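Local atomic coordinates of CRISPR-associated protein, Cse1 family (Acidimicrobium ferrooxidans, PDB entry 4H3T), a protein that is probably the large subunit of the type I-E CRISPR surveillance complex Cascade, where relatives help recognise the motif flanking target DNA. Residues A[78-83]-A[213-218]; A[218-223]-A[346-351]; A[340-345]-A[389-394]. The protein carries 1 engineered substitution. All blocks are in the same frame, centred on the assembly; numbering follows the deposited sequence.

Contacts 1 and 2 follow each other along the chain, joined at Leu218: helix 210-217 packs on helix 74-82 in contact 1, and the loop that leaves it meets helix 344-350 in contact 2. Contact 3 uses Arg342, just ahead of that same helix, and ties it to the end of helix 388-391 and the loop that follows, with Glu350 of contact 2 binding both Arg342 and Gln393. The chemistry changes along the way. Contact 1 is leucine against leucine and tryptophan and only partly buried, contact 2 is a buried aromatic cluster with one water at its margin, and contact 3 is polar, an arginine buried beneath an exposed glutamine.

Contact 1 of 3, residues A[78-83]-A[213-218]; sequences GRLWEA and TLLLNL
With chi1 at -174°, the indole of Trp81 is swung to the far side of CB from its backbone N, and its six-membered ring is carried over to Leu215, whose own CG stands anti to the carbonyl carbon (chi1 -66°) and sends the branched end toward helix 74-82. The leucine meets the tryptophan at the ring edge: Leu215 CB lies near the indole plane, 3.8 Å from Trp81 CE3. Beyond CB the branch divides its work. Leu215 CD1 settles 3.8 Å from the carbonyl oxygen Leu80 O and close to Trp81 CA, whereas Leu215 CD2 touches Leu80 CB at 3.8 Å. A leucine suits this place because its two methyls can straddle neighbouring residues of the facing helix. Leu216 adds a looser touch, its CD2 approaching Trp81 CZ3 obliquely at 4.3 Å.

Two backbone oxygens at the margin find partners nearby. Leu80 O accepts a bond from Arg211 NH2, and Leu215 O one from Trp77 NE1; the ring of Trp77 also meets that of Trp81 with the planes nearly parallel. On the other side of helix 210-217, Asn217 ND2 gives an almost straight bond of 2.8 Å to Thr213 O. An asparagine fits this buried helix end, since its amide can serve Thr213 O and Pro205 O through ND2 and bond His300 NE2 through OD1.

Overall this is an antiparallel helix pair, the local axes 10.6 Å apart at closest approach with their N-to-C directions at 165°, a wide spacing filled by tryptophan and leucine within the Cse1 family fold.

Contact 2 of 3, residues A[218-223]-A[346-351]; sequences LVPWQY and LSFVEG
Phe348 lays one face of its ring beneath Val219, whose CA stands over the ring centre, while both valine methyls reach the base of the side chain; Val219 CG2 is 4.0 Å from Phe348 CB. A beta-branched residue suits the spot, presenting two methyls to CB and the near end of the ring. A chi1 of 174° points the phenyl away from its own backbone N and out to the loop, where its rim is used as well. Phe348 turns its edge to the face of Tyr223 in a T-shaped pair, centroids 5.3 Å apart and planes at 76°, and Pro220 CD presses obliquely on Phe348 CE1 at 3.4 Å. The type I turn from Pro220 to Tyr223 brings proline and tyrosine to the same ring. Water 1 bridges the segments, donating to the side-chain Tyr223 OH (2.9 Å) and the backbone Phe348 O (2.8 Å). An alanine in place of Phe348 would probably leave a gap between helix 344-350 and Val219 and Pro220, and deprive the Tyr223 face of its aromatic edge. The loop lies against helix 52-68 through Leu218 and against helix 344-350, while helix 74-82 touches both partners, Asp74 bonding Tyr223 OH and Trp77 meeting the phenyl edge-to-face.

Contact 3 of 3, residues A[340-345]-A[389-394]; sequences EQRAGV and AVLNQE
Arg342 reaches across to Leu391 and Gln393 from a strand-to-helix junction: strand 340-341, an outer strand of a three-stranded antiparallel sheet, ends just before it, and Ala343, the next residue, is the N-cap of helix 344-350. From CB, which heads toward 389-394, the chain takes a chi1 of 73° that places Arg342 CG between the backbone N and the carbonyl carbon, 3.5 Å from Ser347 OG. CD continues the extended chain and lies near Gln393 NE2; the bend at chi3 then turns Arg342 NE beneath the amide, 3.7 Å from Gln393 NE2. At CZ the overlap is fullest: Gln393 CD sits over the centre of the guanidinium, 3.6 Å from Arg342 CZ, and the two planes differ by only 10°. This is a stack of amide upon guanidinium, nearly parallel, and the two side chains run past each other in opposite directions. Glutamine suits the position, since its long chain covers the buried arginine while its amide end remains polar; Gln393 NE2 is bonded to Glu350 OE1.

The tip spends its N-H groups around the rim. Arg342 NH1 donates to Leu391 O at 2.7 Å, in the carbonyl plane and on a lone pair; the oxygen lies somewhat out of the guanidinium plane, in keeping with the bend to 140° at the hydrogen. The same nitrogen forms a salt bridge with Glu350 OE1, so that carboxylate oxygen grips both layers of the stack and probably offsets the buried positive charge. A planar group with several donors is well matched to a place where backbone oxygens and a carboxylate converge. On the other branch, Arg342 NH2 bonds to Leu334 O and to water 2, which lies 2.6 Å from Arg342 NH2 and donates in turn to Val390 O at 2.7 Å.

Contact 1 of 3, residues A[78-83]-A[213-218]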
loop_
_atom_site.group_PDB
_atom_site.type_symbol
_atom_site.label_atom_id
_atom_site.label_comp_id
_atom_site.label_asym_id
_atom_site.label_seq_id
_atom_site.Cartn_x
_atom_site.Cartn_y
_atom_site.Cartn_z
ATOM N N GLY A 78 -17.746 -18.671 -5.318
ATOM C CA GLY A 78 -17.397 -20.084 -5.338
ATOM C C GLY A 78 -17.336 -20.665 -6.746
ATOM O O GLY A 78 -16.365 -21.335 -7.088
ATOM N N ARG A 79 -18.314 -20.364 -7.600
ATOM C CA ARG A 79 -18.260 -20.874 -8.984
ATOM C C ARG A 79 -17.112 -20.214 -9.777
ATOM O O ARG A 79 -16.517 -20.846 -10.636
ATOM C CB ARG A 79 -19.605 -20.688 -9.731
ATOM C CG ARG A 79 -20.728 -21.635 -9.233
ATOM C CD ARG A 79 -21.980 -21.514 -10.117
ATOM N NE ARG A 79 -22.772 -20.337 -9.752
ATOM C CZ ARG A 79 -23.654 -20.279 -8.751
ATOM N NH1 ARG A 79 -23.895 -21.349 -8.001
ATOM N NH2 ARG A 79 -24.300 -19.151 -8.495
ATOM N N LEU A 80 -16.770 -18.970 -9.484
ATOM C CA LEU A 80 -15.623 -18.333 -10.149
ATOM C C LEU A 80 -14.299 -18.961 -9.680
ATOM O O LEU A 80 -13.446 -19.288 -10.510
ATOM C CB LEU A 80 -15.613 -16.832 -9.863
ATOM C CG LEU A 80 -16.749 -16.075 -10.493
ATOM C CD1 LEU A 80 -16.848 -14.678 -9.937
ATOM C CD2 LEU A 80 -16.561 -15.942 -11.994
ATOM N N TRP A 81 -14.150 -19.164 -8.358
ATOM C CA TRP A 81 -12.945 -19.747 -7.785
ATOM C C TRP A 81 -12.711 -21.160 -8.340
ATOM O O TRP A 81 -11.588 -21.470 -8.691
ATOM C CB TRP A 81 -13.033 -19.773 -6.259
ATOM C CG TRP A 81 -11.765 -20.228 -5.611
ATOM C CD1 TRP A 81 -11.480 -21.490 -5.170
ATOM C CD2 TRP A 81 -10.552 -19.466 -5.468
ATOM N NE1 TRP A 81 -10.193 -21.537 -4.682
ATOM C CE2 TRP A 81 -9.590 -20.320 -4.887
ATOM C CE3 TRP A 81 -10.194 -18.135 -5.744
ATOM C CZ2 TRP A 81 -8.295 -19.885 -4.581
ATOM C CZ3 TRP A 81 -8.921 -17.700 -5.405
ATOM C CH2 TRP A 81 -7.991 -18.573 -4.836
ATOM N N GLU A 82 -13.776 -21.985 -8.454
ATOM C CA GLU A 82 -13.687 -23.376 -8.933
ATOM C C GLU A 82 -13.430 -23.456 -10.458
ATOM O O GLU A 82 -12.952 -24.487 -10.928
ATOM C CB GLU A 82 -14.977 -24.153 -8.569
ATOM C CG GLU A 82 -15.229 -24.320 -7.071
ATOM C CD GLU A 82 -16.669 -24.580 -6.632
ATOM O OE1 GLU A 82 -17.534 -24.839 -7.503
ATOM O OE2 GLU A 82 -16.937 -24.492 -5.409
ATOM N N ALA A 83 -13.762 -22.407 -11.231
ATOM C CA ALA A 83 -13.487 -22.382 -12.677
ATOM C C ALA A 83 -12.004 -22.078 -12.876
ATOM O O ALA A 83 -11.376 -21.605 -11.930
ATOM C CB ALA A 83 -14.361 -21.336 -13.376
ATOM N N THR A 213 -5.526 -13.449 -7.482
ATOM C CA THR A 213 -5.466 -12.110 -6.879
ATOM C C THR A 213 -6.755 -11.351 -7.095
ATOM O O THR A 213 -7.276 -10.743 -6.172
ATOM C CB THR A 213 -4.295 -11.315 -7.481
ATOM O OG1 THR A 213 -3.094 -12.005 -7.141
ATOM C CG2 THR A 213 -4.253 -9.851 -7.036
ATOM N N LEU A 214 -7.263 -11.366 -8.313
ATOM C CA LEU A 214 -8.515 -10.667 -8.591
ATOM C C LEU A 214 -9.674 -11.270 -7.796
ATOM O O LEU A 214 -10.377 -10.527 -7.126
ATOM C CB LEU A 214 -8.833 -10.693 -10.065
ATOM C CG LEU A 214 -7.898 -9.865 -10.962
ATOM C CD1 LEU A 214 -8.277 -10.118 -12.437
ATOM C CD2 LEU A 214 -7.924 -8.359 -10.633
ATOM N N LEU A 215 -9.758 -12.568 -7.727
ATOM C CA LEU A 215 -10.817 -13.225 -6.939
ATOM C C LEU A 215 -10.669 -13.021 -5.417
ATOM O O LEU A 215 -11.696 -12.818 -4.748
ATOM C CB LEU A 215 -10.893 -14.693 -7.278
ATOM C CG LEU A 215 -11.357 -14.985 -8.753
ATOM C CD1 LEU A 215 -11.386 -16.445 -9.013
ATOM C CD2 LEU A 215 -12.739 -14.424 -9.038
ATOM N N LEU A 216 -9.450 -13.017 -4.870
ATOM C CA LEU A 216 -9.222 -12.713 -3.433
ATOM C C LEU A 216 -9.700 -11.319 -3.089
ATOM O O LEU A 216 -10.013 -11.078 -1.921
ATOM C CB LEU A 216 -7.730 -12.850 -3.071
ATOM C CG LEU A 216 -7.237 -14.323 -3.177
ATOM C CD1 LEU A 216 -5.694 -14.415 -3.156
ATOM C CD2 LEU A 216 -7.809 -15.160 -2.057
ATOM N N ASN A 217 -9.706 -10.382 -4.081
ATOM C CA ASN A 217 -10.102 -8.989 -3.882
ATOM C C ASN A 217 -11.552 -8.693 -4.279
ATOM O O ASN A 217 -12.047 -7.585 -3.964
ATOM C CB ASN A 217 -9.160 -8.053 -4.649
ATOM C CG ASN A 217 -7.861 -7.876 -3.968
ATOM O OD1 ASN A 217 -7.775 -7.055 -3.096
ATOM N ND2 ASN A 217 -6.862 -8.693 -4.273
ATOM N N LEU A 218 -12.204 -9.627 -4.975
ATOM C CA LEU A 218 -13.580 -9.465 -5.425
ATOM C C LEU A 218 -14.508 -9.919 -4.334
ATOM O O LEU A 218 -15.228 -10.880 -4.455
ATOM C CB LEU A 218 -13.845 -10.173 -6.739
ATOM C CG LEU A 218 -13.218 -9.488 -7.961
ATOM C CD1 LEU A 218 -13.157 -10.501 -9.108
ATOM C CD2 LEU A 218 -13.945 -8.227 -8.320
#

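Contact 2 of 3, residues A[218-223]-A[346-351]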
loop_
_atom_site.group_PDB
_atom_site.type_symbol
_atom_site.label_atom_id
_atom_site.label_comp_id
_atom_site.label_asym_id
_atom_site.label_seq_id
_atom_site.Cartn_x
_atom_site.Cartn_y
_atom_site.Cartn_z
ATOM N N LEU A 218 -12.204 -9.627 -4.975
ATOM C CA LEU A 218 -13.580 -9.465 -5.425
ATOM C C LEU A 218 -14.508 -9.919 -4.334
ATOM O O LEU A 218 -15.228 -10.880 -4.455
ATOM C CB LEU A 218 -13.845 -10.173 -6.739
ATOM C CG LEU A 218 -13.218 -9.488 -7.961
ATOM C CD1 LEU A 218 -13.157 -10.501 -9.108
ATOM C CD2 LEU A 218 -13.945 -8.227 -8.320
ATOM N N VAL A 219 -14.577 -9.096 -3.296
ATOM C CA VAL A 219 -15.451 -9.363 -2.187
ATOM C C VAL A 219 -16.931 -9.369 -2.715
ATOM O O VAL A 219 -17.375 -8.363 -3.341
ATOM C CB VAL A 219 -15.280 -8.310 -1.054
ATOM C CG1 VAL A 219 -16.172 -8.659 0.134
ATOM C CG2 VAL A 219 -13.811 -8.147 -0.625
ATOM N N PRO A 220 -17.712 -10.414 -2.423
ATOM C CA PRO A 220 -19.096 -10.411 -2.897
ATOM C C PRO A 220 -19.921 -9.275 -2.273
ATOM O O PRO A 220 -19.683 -8.892 -1.116
ATOM C CB PRO A 220 -19.597 -11.798 -2.499
ATOM C CG PRO A 220 -18.403 -12.644 -2.596
ATOM C CD PRO A 220 -17.360 -11.745 -1.918
ATOM N N TRP A 221 -20.889 -8.732 -3.062
ATOM C CA TRP A 221 -21.739 -7.607 -2.645
ATOM C C TRP A 221 -22.543 -7.926 -1.364
ATOM O O TRP A 221 -22.847 -7.021 -0.599
ATOM C CB TRP A 221 -22.708 -7.235 -3.769
ATOM C CG TRP A 221 -22.051 -6.792 -5.034
ATOM C CD1 TRP A 221 -20.798 -6.268 -5.187
ATOM C CD2 TRP A 221 -22.601 -6.910 -6.344
ATOM N NE1 TRP A 221 -20.547 -6.028 -6.513
ATOM C CE2 TRP A 221 -21.672 -6.333 -7.237
ATOM C CE3 TRP A 221 -23.841 -7.346 -6.841
ATOM C CZ2 TRP A 221 -21.903 -6.277 -8.601
ATOM C CZ3 TRP A 221 -24.069 -7.279 -8.202
ATOM C CH2 TRP A 221 -23.084 -6.799 -9.068
ATOM N N GLN A 222 -22.840 -9.210 -1.111
ATOM C CA GLN A 222 -23.552 -9.658 0.085
ATOM C C GLN A 222 -22.798 -9.310 1.381
ATOM O O GLN A 222 -23.422 -9.180 2.415
ATOM C CB GLN A 222 -23.765 -11.176 -0.013
ATOM C CG GLN A 222 -24.689 -11.826 0.966
ATOM C CD GLN A 222 -24.650 -13.357 0.846
ATOM O OE1 GLN A 222 -23.726 -13.981 0.272
ATOM N NE2 GLN A 222 -25.548 -14.003 1.544
ATOM N N TYR A 223 -21.470 -9.104 1.337
ATOM C CA TYR A 223 -20.719 -8.677 2.522
ATOM C C TYR A 223 -20.903 -7.176 2.772
ATOM O O TYR A 223 -19.963 -6.394 2.598
ATOM C CB TYR A 223 -19.224 -8.991 2.362
ATOM C CG TYR A 223 -18.905 -10.467 2.416
ATOM C CD1 TYR A 223 -18.556 -11.080 3.614
ATOM C CD2 TYR A 223 -18.964 -11.253 1.276
ATOM C CE1 TYR A 223 -18.327 -12.455 3.683
ATOM C CE2 TYR A 223 -18.739 -12.630 1.332
ATOM C CZ TYR A 223 -18.299 -13.204 2.517
ATOM O OH TYR A 223 -18.016 -14.544 2.591
ATOM N N LEU A 346 -9.315 -8.287 4.209
ATOM C CA LEU A 346 -8.709 -9.273 5.074
ATOM C C LEU A 346 -9.775 -10.109 5.809
ATOM O O LEU A 346 -9.571 -11.310 6.014
ATOM C CB LEU A 346 -7.756 -8.568 6.047
ATOM C CG LEU A 346 -6.535 -7.864 5.363
ATOM C CD1 LEU A 346 -5.604 -7.301 6.456
ATOM C CD2 LEU A 346 -5.788 -8.776 4.459
ATOM N N SER A 347 -10.879 -9.480 6.219
ATOM C CA SER A 347 -12.024 -10.183 6.831
ATOM C C SER A 347 -12.630 -11.114 5.808
ATOM O O SER A 347 -12.983 -12.212 6.141
ATOM C CB SER A 347 -13.077 -9.185 7.277
ATOM O OG SER A 347 -12.613 -8.254 8.230
ATOM N N PHE A 348 -12.668 -10.712 4.511
ATOM C CA PHE A 348 -13.167 -11.641 3.515
ATOM C C PHE A 348 -12.230 -12.870 3.388
ATOM O O PHE A 348 -12.679 -14.009 3.467
ATOM C CB PHE A 348 -13.295 -10.942 2.153
ATOM C CG PHE A 348 -13.675 -11.893 1.068
ATOM C CD1 PHE A 348 -14.850 -12.633 1.153
ATOM C CD2 PHE A 348 -12.864 -12.061 -0.049
ATOM C CE1 PHE A 348 -15.227 -13.494 0.131
ATOM C CE2 PHE A 348 -13.206 -12.979 -1.045
ATOM C CZ PHE A 348 -14.397 -13.681 -0.953
ATOM N N VAL A 349 -10.916 -12.616 3.193
ATOM C CA VAL A 349 -9.912 -13.680 2.980
ATOM C C VAL A 349 -9.849 -14.654 4.221
ATOM O O VAL A 349 -9.533 -15.836 4.070
ATOM C CB VAL A 349 -8.496 -13.093 2.641
ATOM C CG1 VAL A 349 -7.410 -14.184 2.633
ATOM C CG2 VAL A 349 -8.529 -12.436 1.282
ATOM N N GLU A 350 -10.037 -14.112 5.413
ATOM C CA GLU A 350 -10.025 -14.847 6.681
ATOM C C GLU A 350 -10.974 -16.057 6.605
ATOM O O GLU A 350 -10.649 -17.098 7.159
ATOM C CB GLU A 350 -10.403 -13.855 7.807
ATOM C CG GLU A 350 -10.647 -14.364 9.202
ATOM C CD GLU A 350 -11.109 -13.289 10.178
ATOM O OE1 GLU A 350 -10.894 -12.071 9.932
ATOM O OE2 GLU A 350 -11.680 -13.687 11.220
ATOM N N GLY A 351 -12.107 -15.936 5.894
ATOM C CA GLY A 351 -13.039 -17.041 5.747
ATOM C C GLY A 351 -12.799 -18.005 4.595
ATOM O O GLY A 351 -13.692 -18.802 4.324
HETATM O O HOH W 1 -15.331 -14.919 3.740
#

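Contact 3 of 3, residues A[340-345]-A[389-394]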
loop_
_atom_site.group_PDB
_atom_site.type_symbol
_atom_site.label_atom_id
_atom_site.label_comp_id
_atom_site.label_asym_id
_atom_site.label_seq_id
_atom_site.Cartn_x
_atom_site.Cartn_y
_atom_site.Cartn_z
ATOM N N GLU A 340 -9.581 -0.426 16.584
ATOM C CA GLU A 340 -9.051 -0.691 15.251
ATOM C C GLU A 340 -9.927 -1.679 14.512
ATOM O O GLU A 340 -10.416 -2.620 15.119
ATOM C CB GLU A 340 -7.659 -1.274 15.360
ATOM C CG GLU A 340 -6.552 -0.372 15.916
ATOM C CD GLU A 340 -5.204 -1.081 15.933
ATOM O OE1 GLU A 340 -5.161 -2.286 16.282
ATOM O OE2 GLU A 340 -4.180 -0.419 15.650
ATOM N N GLN A 341 -10.037 -1.548 13.206
ATOM C CA GLN A 341 -10.861 -2.436 12.385
ATOM C C GLN A 341 -10.063 -2.749 11.124
ATOM O O GLN A 341 -9.680 -1.830 10.370
ATOM C CB GLN A 341 -12.178 -1.642 12.172
ATOM C CG GLN A 341 -13.244 -1.963 11.122
ATOM C CD GLN A 341 -13.933 -0.624 10.658
ATOM O OE1 GLN A 341 -13.935 0.487 11.348
ATOM N NE2 GLN A 341 -14.450 -0.654 9.441
ATOM N N ARG A 342 -9.776 -4.026 10.892
ATOM C CA ARG A 342 -8.978 -4.436 9.750
ATOM C C ARG A 342 -9.694 -4.132 8.394
ATOM O O ARG A 342 -10.906 -3.884 8.334
ATOM C CB ARG A 342 -8.575 -5.937 9.834
ATOM C CG ARG A 342 -9.703 -6.907 9.571
ATOM C CD ARG A 342 -9.326 -8.380 9.778
ATOM N NE ARG A 342 -8.547 -8.613 10.992
ATOM C CZ ARG A 342 -7.941 -9.743 11.316
ATOM N NH1 ARG A 342 -8.102 -10.830 10.570
ATOM N NH2 ARG A 342 -7.221 -9.816 12.418
ATOM N N ALA A 343 -8.882 -4.049 7.339
ATOM C CA ALA A 343 -9.350 -3.889 5.955
ATOM C C ALA A 343 -10.371 -4.963 5.651
ATOM O O ALA A 343 -10.177 -6.125 5.998
ATOM C CB ALA A 343 -8.201 -3.971 4.987
ATOM N N GLY A 344 -11.487 -4.578 5.028
ATOM C CA GLY A 344 -12.567 -5.537 4.782
ATOM C C GLY A 344 -12.124 -6.715 3.933
ATOM O O GLY A 344 -12.621 -7.818 4.076
ATOM N N VAL A 345 -11.117 -6.500 3.080
ATOM C CA VAL A 345 -10.575 -7.582 2.214
ATOM C C VAL A 345 -9.922 -8.678 3.064
ATOM O O VAL A 345 -10.003 -9.870 2.724
ATOM C CB VAL A 345 -9.617 -7.043 1.105
ATOM C CG1 VAL A 345 -8.256 -6.613 1.623
ATOM C CG2 VAL A 345 -9.468 -8.090 0.025
ATOM N N ALA A 389 -4.066 -18.556 8.634
ATOM C CA ALA A 389 -4.141 -18.876 10.089
ATOM C C ALA A 389 -3.909 -17.642 10.981
ATOM O O ALA A 389 -4.550 -17.535 12.012
ATOM C CB ALA A 389 -3.113 -19.934 10.431
ATOM N N VAL A 390 -3.064 -16.693 10.564
ATOM C CA VAL A 390 -2.743 -15.488 11.337
ATOM C C VAL A 390 -3.899 -14.468 11.258
ATOM O O VAL A 390 -4.099 -13.662 12.181
ATOM C CB VAL A 390 -1.384 -14.934 10.871
ATOM C CG1 VAL A 390 -1.120 -13.513 11.375
ATOM C CG2 VAL A 390 -0.261 -15.884 11.285
ATOM N N LEU A 391 -4.677 -14.534 10.189
ATOM C CA LEU A 391 -5.881 -13.698 9.995
ATOM C C LEU A 391 -7.047 -14.203 10.823
ATOM O O LEU A 391 -8.010 -13.458 11.033
ATOM C CB LEU A 391 -6.313 -13.627 8.532
ATOM C CG LEU A 391 -5.312 -13.134 7.580
ATOM C CD1 LEU A 391 -5.899 -13.069 6.156
ATOM C CD2 LEU A 391 -4.793 -11.742 8.009
ATOM N N ASN A 392 -6.969 -15.459 11.311
ATOM C CA ASN A 392 -8.038 -16.105 12.121
ATOM C C ASN A 392 -8.285 -15.410 13.449
ATOM O O ASN A 392 -7.426 -15.382 14.345
ATOM C CB ASN A 392 -7.672 -17.564 12.363
ATOM C CG ASN A 392 -8.782 -18.456 12.889
ATOM O OD1 ASN A 392 -9.751 -18.013 13.526
ATOM N ND2 ASN A 392 -8.581 -19.761 12.780
ATOM N N GLN A 393 -9.469 -14.847 13.586
ATOM C CA GLN A 393 -9.896 -14.161 14.807
ATOM C C GLN A 393 -10.696 -15.081 15.770
ATOM O O GLN A 393 -10.766 -14.789 16.974
ATOM C CB GLN A 393 -10.723 -12.930 14.439
ATOM C CG GLN A 393 -9.804 -11.879 13.816
ATOM C CD GLN A 393 -10.539 -10.623 13.587
ATOM O OE1 GLN A 393 -10.596 -9.753 14.435
ATOM N NE2 GLN A 393 -11.289 -10.601 12.561
ATOM N N GLU A 394 -11.220 -16.190 15.235
ATOM C CA GLU A 394 -11.956 -17.247 15.968
ATOM C C GLU A 394 -10.991 -17.935 16.959
ATOM O O GLU A 394 -11.277 -17.980 18.155
ATOM C CB GLU A 394 -12.550 -18.273 14.964
ATOM C CG GLU A 394 -14.040 -18.520 15.137
ATOM C CD GLU A 394 -14.490 -19.890 14.670
ATOM O OE1 GLU A 394 -14.459 -20.135 13.442
ATOM O OE2 GLU A 394 -14.847 -20.727 15.534
HETATM O O HOH W 2 -5.851 -11.946 13.196
#